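Local coordinates for leucyl aminopeptidase (Trypanosoma brucei brucei, PDB 5NTD), which probably removes N-terminal residues such as leucine from peptides, as an M17 aminopeptidase with two manganese ions in its bestatin-bound active site, at residues Phe238-Ile243 with Arg268-Leu273; Lys282-Val287 with Val333-Thr338. All coordinates share one frame; numbering follows the deposited sequence.

Contact 1 of 2, residues Phe238-Ile243 with Arg268-Leu273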
# COMPACT_ATOMS: atom_id res chain seq x y z
N PHE G 238 27.97 40.15 -16.12
CA PHE G 238 28.76 38.97 -15.68
C PHE G 238 28.78 37.93 -16.77
O PHE G 238 28.03 37.98 -17.73
CB PHE G 238 28.31 38.42 -14.32
CG PHE G 238 26.86 37.98 -14.28
CD1 PHE G 238 26.47 36.75 -14.84
CD2 PHE G 238 25.89 38.79 -13.69
CE1 PHE G 238 25.14 36.35 -14.82
CE2 PHE G 238 24.56 38.38 -13.67
CZ PHE G 238 24.19 37.17 -14.22
N ASP G 239 29.67 36.96 -16.61
CA ASP G 239 29.90 35.93 -17.65
C ASP G 239 28.93 34.75 -17.49
O ASP G 239 28.54 34.39 -16.39
CB ASP G 239 31.36 35.44 -17.66
CG ASP G 239 32.32 36.52 -18.19
OD1 ASP G 239 31.97 37.23 -19.16
OD2 ASP G 239 33.44 36.61 -17.65
N VAL G 240 28.55 34.17 -18.62
CA VAL G 240 27.64 33.02 -18.62
C VAL G 240 28.15 31.98 -19.61
O VAL G 240 28.48 32.29 -20.75
CB VAL G 240 26.19 33.43 -18.88
CG1 VAL G 240 26.06 34.24 -20.18
CG2 VAL G 240 25.28 32.20 -18.95
N ASP G 241 28.26 30.76 -19.11
CA ASP G 241 28.67 29.59 -19.92
C ASP G 241 27.53 28.54 -19.85
O ASP G 241 27.08 28.19 -18.78
CB ASP G 241 29.95 28.98 -19.37
CG ASP G 241 30.35 27.68 -20.07
OD1 ASP G 241 30.44 27.70 -21.32
OD2 ASP G 241 30.62 26.65 -19.37
N VAL G 242 27.12 28.06 -21.00
CA VAL G 242 26.04 27.10 -21.11
C VAL G 242 26.51 25.86 -21.83
O VAL G 242 26.92 25.92 -22.98
CB VAL G 242 24.84 27.66 -21.89
CG1 VAL G 242 23.73 26.62 -22.01
CG2 VAL G 242 24.29 28.90 -21.21
N ILE G 243 26.39 24.72 -21.17
CA ILE G 243 26.59 23.43 -21.84
C ILE G 243 25.23 22.78 -21.96
O ILE G 243 24.59 22.44 -20.96
CB ILE G 243 27.56 22.53 -21.09
CG1 ILE G 243 28.79 23.34 -20.70
CG2 ILE G 243 27.96 21.36 -21.97
CD1 ILE G 243 29.77 22.58 -19.87
N ARG G 268 20.69 21.54 -19.13
CA ARG G 268 21.77 22.51 -19.26
C ARG G 268 22.58 22.59 -18.00
O ARG G 268 22.02 22.65 -16.92
CB ARG G 268 21.20 23.90 -19.61
CG ARG G 268 20.73 24.01 -21.05
CD ARG G 268 19.43 24.75 -21.11
NE ARG G 268 19.05 25.20 -22.44
CZ ARG G 268 18.10 24.66 -23.19
NH1 ARG G 268 17.39 23.63 -22.79
NH2 ARG G 268 17.81 25.23 -24.35
N LEU G 269 23.87 22.66 -18.18
CA LEU G 269 24.79 23.07 -17.13
C LEU G 269 25.17 24.53 -17.41
O LEU G 269 25.89 24.85 -18.35
CB LEU G 269 26.01 22.20 -17.11
CG LEU G 269 26.79 22.17 -15.80
CD1 LEU G 269 26.01 21.54 -14.66
CD2 LEU G 269 28.08 21.40 -16.02
N VAL G 270 24.66 25.41 -16.57
CA VAL G 270 24.81 26.84 -16.73
C VAL G 270 25.73 27.41 -15.64
O VAL G 270 25.40 27.37 -14.46
CB VAL G 270 23.48 27.56 -16.66
CG1 VAL G 270 23.65 29.06 -16.83
CG2 VAL G 270 22.54 27.03 -17.72
N THR G 271 26.87 27.95 -16.05
CA THR G 271 27.81 28.52 -15.10
C THR G 271 27.94 30.03 -15.30
O THR G 271 28.21 30.51 -16.39
CB THR G 271 29.19 27.84 -15.16
OG1 THR G 271 29.06 26.44 -14.84
CG2 THR G 271 30.14 28.47 -14.17
N LEU G 272 27.79 30.74 -14.20
CA LEU G 272 27.89 32.19 -14.15
C LEU G 272 29.15 32.58 -13.36
O LEU G 272 29.48 31.92 -12.37
CB LEU G 272 26.67 32.82 -13.49
CG LEU G 272 25.34 32.21 -13.90
CD1 LEU G 272 24.20 32.87 -13.13
CD2 LEU G 272 25.11 32.36 -15.38
N LEU G 273 29.83 33.63 -13.82
CA LEU G 273 31.08 34.11 -13.17
C LEU G 273 31.01 35.55 -12.81
O LEU G 273 30.65 36.39 -13.60
CB LEU G 273 32.29 33.92 -14.04
CG LEU G 273 32.66 32.47 -14.33
CD1 LEU G 273 33.68 32.42 -15.47
CD2 LEU G 273 33.24 31.81 -13.07
O HOH W 1 28.85 25.54 -17.22
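D241 and T271 face each other at the middle of an antiparallel strand pair, each backbone N giving its hydrogen to the other's O at 2.7 Å. The pair D239/L273 flanks them on one side and I243/L269 on the other, with two hydrogen bonds apiece, while V240/L272 and V242/V270 fill the non-hydrogen-bonded positions. This is an antiparallel margin of the mixed sheet in the M17 catalytic domain; strand 268-274 goes on to bond with strand 334-344.

On the face carrying V240, V242, V270 and L272, the contacts are apolar. CG2 of V240, anti to its backbone N, reaches CD2 of L272 at 3.6 Å and also touches V270 CG1; in both pairs the side chains lie side by side and point the same way. V242 CG1 meets the aliphatic CG of R268, whose NH1 bonds A266 O. F238 closes the other end: its CB sits 3.2 Å from L273 O, and its ring crosses L272 obliquely, CE1 lying 4.0 Å from L272 CD1. Outside the pair, helices 222-236 and 314-328 pack on this side, F323 meeting the F238 ring edge-to-face.

The face carrying D239, D241 and T271 together with I243, L269 and L273 is mixed; T271 OG1 is hydrogen-bonded to T338 OG1. The D241 carboxylate, CG anti to its backbone N (chi1 174°), reaches back across the strands through a water that donates to its OD2 and to L269 O and accepts from T271 OG1 at 2.6 Å.

Contact 2 of 2, residues Lys282-Val287 with Val333-Thr338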
# COMPACT_ATOMS: atom_id res chain seq x y z
N LYS G 282 37.72 35.79 -0.76
CA LYS G 282 37.53 34.35 -0.92
C LYS G 282 37.09 34.04 -2.32
O LYS G 282 36.44 34.83 -2.99
CB LYS G 282 36.41 33.84 0.04
CG LYS G 282 36.59 32.44 0.60
CD LYS G 282 37.82 32.39 1.48
CE LYS G 282 37.52 31.91 2.87
NZ LYS G 282 38.72 32.15 3.71
N LYS G 283 37.41 32.83 -2.74
CA LYS G 283 36.84 32.27 -3.99
C LYS G 283 35.83 31.17 -3.65
O LYS G 283 36.17 30.15 -3.03
CB LYS G 283 37.93 31.72 -4.89
CG LYS G 283 39.05 32.69 -5.17
CD LYS G 283 39.94 32.18 -6.30
CE LYS G 283 41.40 32.60 -6.17
NZ LYS G 283 42.22 31.41 -5.75
N VAL G 284 34.59 31.40 -4.06
CA VAL G 284 33.49 30.52 -3.71
C VAL G 284 32.78 30.06 -4.97
O VAL G 284 32.38 30.86 -5.79
CB VAL G 284 32.47 31.21 -2.79
CG1 VAL G 284 31.37 30.25 -2.41
CG2 VAL G 284 33.14 31.71 -1.53
N SER G 285 32.60 28.76 -5.07
CA SER G 285 31.79 28.13 -6.14
C SER G 285 30.46 27.66 -5.60
O SER G 285 30.40 26.87 -4.65
CB SER G 285 32.50 26.97 -6.78
OG SER G 285 33.57 27.41 -7.59
N LEU G 286 29.41 28.17 -6.20
CA LEU G 286 28.05 27.79 -5.86
C LEU G 286 27.56 26.77 -6.87
O LEU G 286 27.77 26.94 -8.07
CB LEU G 286 27.10 28.98 -5.88
CG LEU G 286 27.52 30.18 -5.03
CD1 LEU G 286 26.58 31.36 -5.27
CD2 LEU G 286 27.53 29.84 -3.55
N VAL G 287 26.86 25.76 -6.38
CA VAL G 287 26.24 24.74 -7.26
C VAL G 287 24.80 24.48 -6.79
O VAL G 287 24.57 24.19 -5.66
CB VAL G 287 27.04 23.43 -7.21
CG1 VAL G 287 26.47 22.43 -8.20
CG2 VAL G 287 28.49 23.70 -7.54
N VAL G 333 33.64 38.99 -3.12
CA VAL G 333 33.82 37.53 -3.23
C VAL G 333 33.85 37.15 -4.67
O VAL G 333 33.02 37.57 -5.46
CB VAL G 333 32.65 36.75 -2.57
CG1 VAL G 333 33.01 35.29 -2.48
CG2 VAL G 333 32.38 37.25 -1.17
N GLN G 334 34.82 36.35 -5.02
CA GLN G 334 34.86 35.84 -6.37
C GLN G 334 33.92 34.64 -6.39
O GLN G 334 34.10 33.73 -5.60
CB GLN G 334 36.27 35.41 -6.78
CG GLN G 334 36.32 34.94 -8.22
CD GLN G 334 37.73 34.64 -8.65
OE1 GLN G 334 38.69 35.08 -8.03
NE2 GLN G 334 37.86 33.97 -9.77
N LEU G 335 33.00 34.63 -7.35
CA LEU G 335 31.96 33.61 -7.41
C LEU G 335 31.85 32.93 -8.73
O LEU G 335 31.88 33.58 -9.77
CB LEU G 335 30.57 34.24 -7.15
CG LEU G 335 30.27 34.71 -5.74
CD1 LEU G 335 28.92 35.40 -5.73
CD2 LEU G 335 30.26 33.54 -4.77
N SER G 336 31.68 31.62 -8.67
CA SER G 336 31.03 30.87 -9.79
C SER G 336 29.68 30.40 -9.27
O SER G 336 29.50 30.18 -8.08
CB SER G 336 31.85 29.69 -10.27
OG SER G 336 32.00 28.73 -9.23
N CYS G 337 28.74 30.32 -10.17
CA CYS G 337 27.39 29.84 -9.86
C CYS G 337 26.95 28.90 -10.96
O CYS G 337 26.69 29.30 -12.09
CB CYS G 337 26.40 30.98 -9.73
SG CYS G 337 24.70 30.41 -9.41
N THR G 338 26.93 27.63 -10.62
CA THR G 338 26.62 26.56 -11.59
C THR G 338 25.21 26.04 -11.32
O THR G 338 24.91 25.50 -10.26
CB THR G 338 27.68 25.45 -11.55
OG1 THR G 338 28.94 25.99 -11.99
CG2 THR G 338 27.29 24.29 -12.46
O HOH W 2 29.99 26.96 -9.59
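Strands 283-287 and 334-338 run parallel, their axes 4.5 Å apart and inclined by 14°, with Q334 N, S336 N and T338 N donating to K282 O, V284 O and L286 O while V284 N and L286 N return bonds to Q334 O and S336 O. Between them S285 OG and S336 OG meet at 2.6 Å in a hydrogen bond in which either may be the donor. S336 OG lies between its backbone N and carbonyl carbon (chi1 63°), and it also bonds a water that donates to L286 O and is hydrogen-bonded to T338 OG1 (2.8 Å), which is also bonded to T271 OG1. Thus a short polar row runs across this buried face, which helix 374-387 covers. Such parallel pairing belongs to the central part of the mixed sheet in the M17 catalytic domain, where strand 395-400 lies next to 283-291 on its other side, also parallel. The opposite face is apolar: L335 CD2 lies 3.8 Å from V284 CB, the two side chains side by side, and V284 CG2 meets V333 CG1 at 3.7 Å. Helices 314-328 and 511-519 pack there, F518 touching L286, V333 and L335. Near the strand starts, Q334 OE1 lies alongside the aliphatic part of K283, 3.6 Å from CD.

In the fold
From the N terminus, the chain reaches strand 239-244 after helix 222-236, passes through helices 246-250 and 254-260, and returns on strand 268-274, so contact 1 closes this helical loop with an antiparallel pair. Strand 283-291 follows, and helix 314-328 lies in the connection to 334-344, so contact 2 closes a beta-alpha-beta crossover. The two loops are in series, neither enclosing nor crossing the other. In the sheet, however, 268-274 adjoins 334-344, giving the order 239-244, 268-274, 334-344, 283-291. Contact 1 therefore extends the parallel strands outward antiparallel, with L272 N bonded to C337 O between the contacts, whose centres are about 12 Å apart.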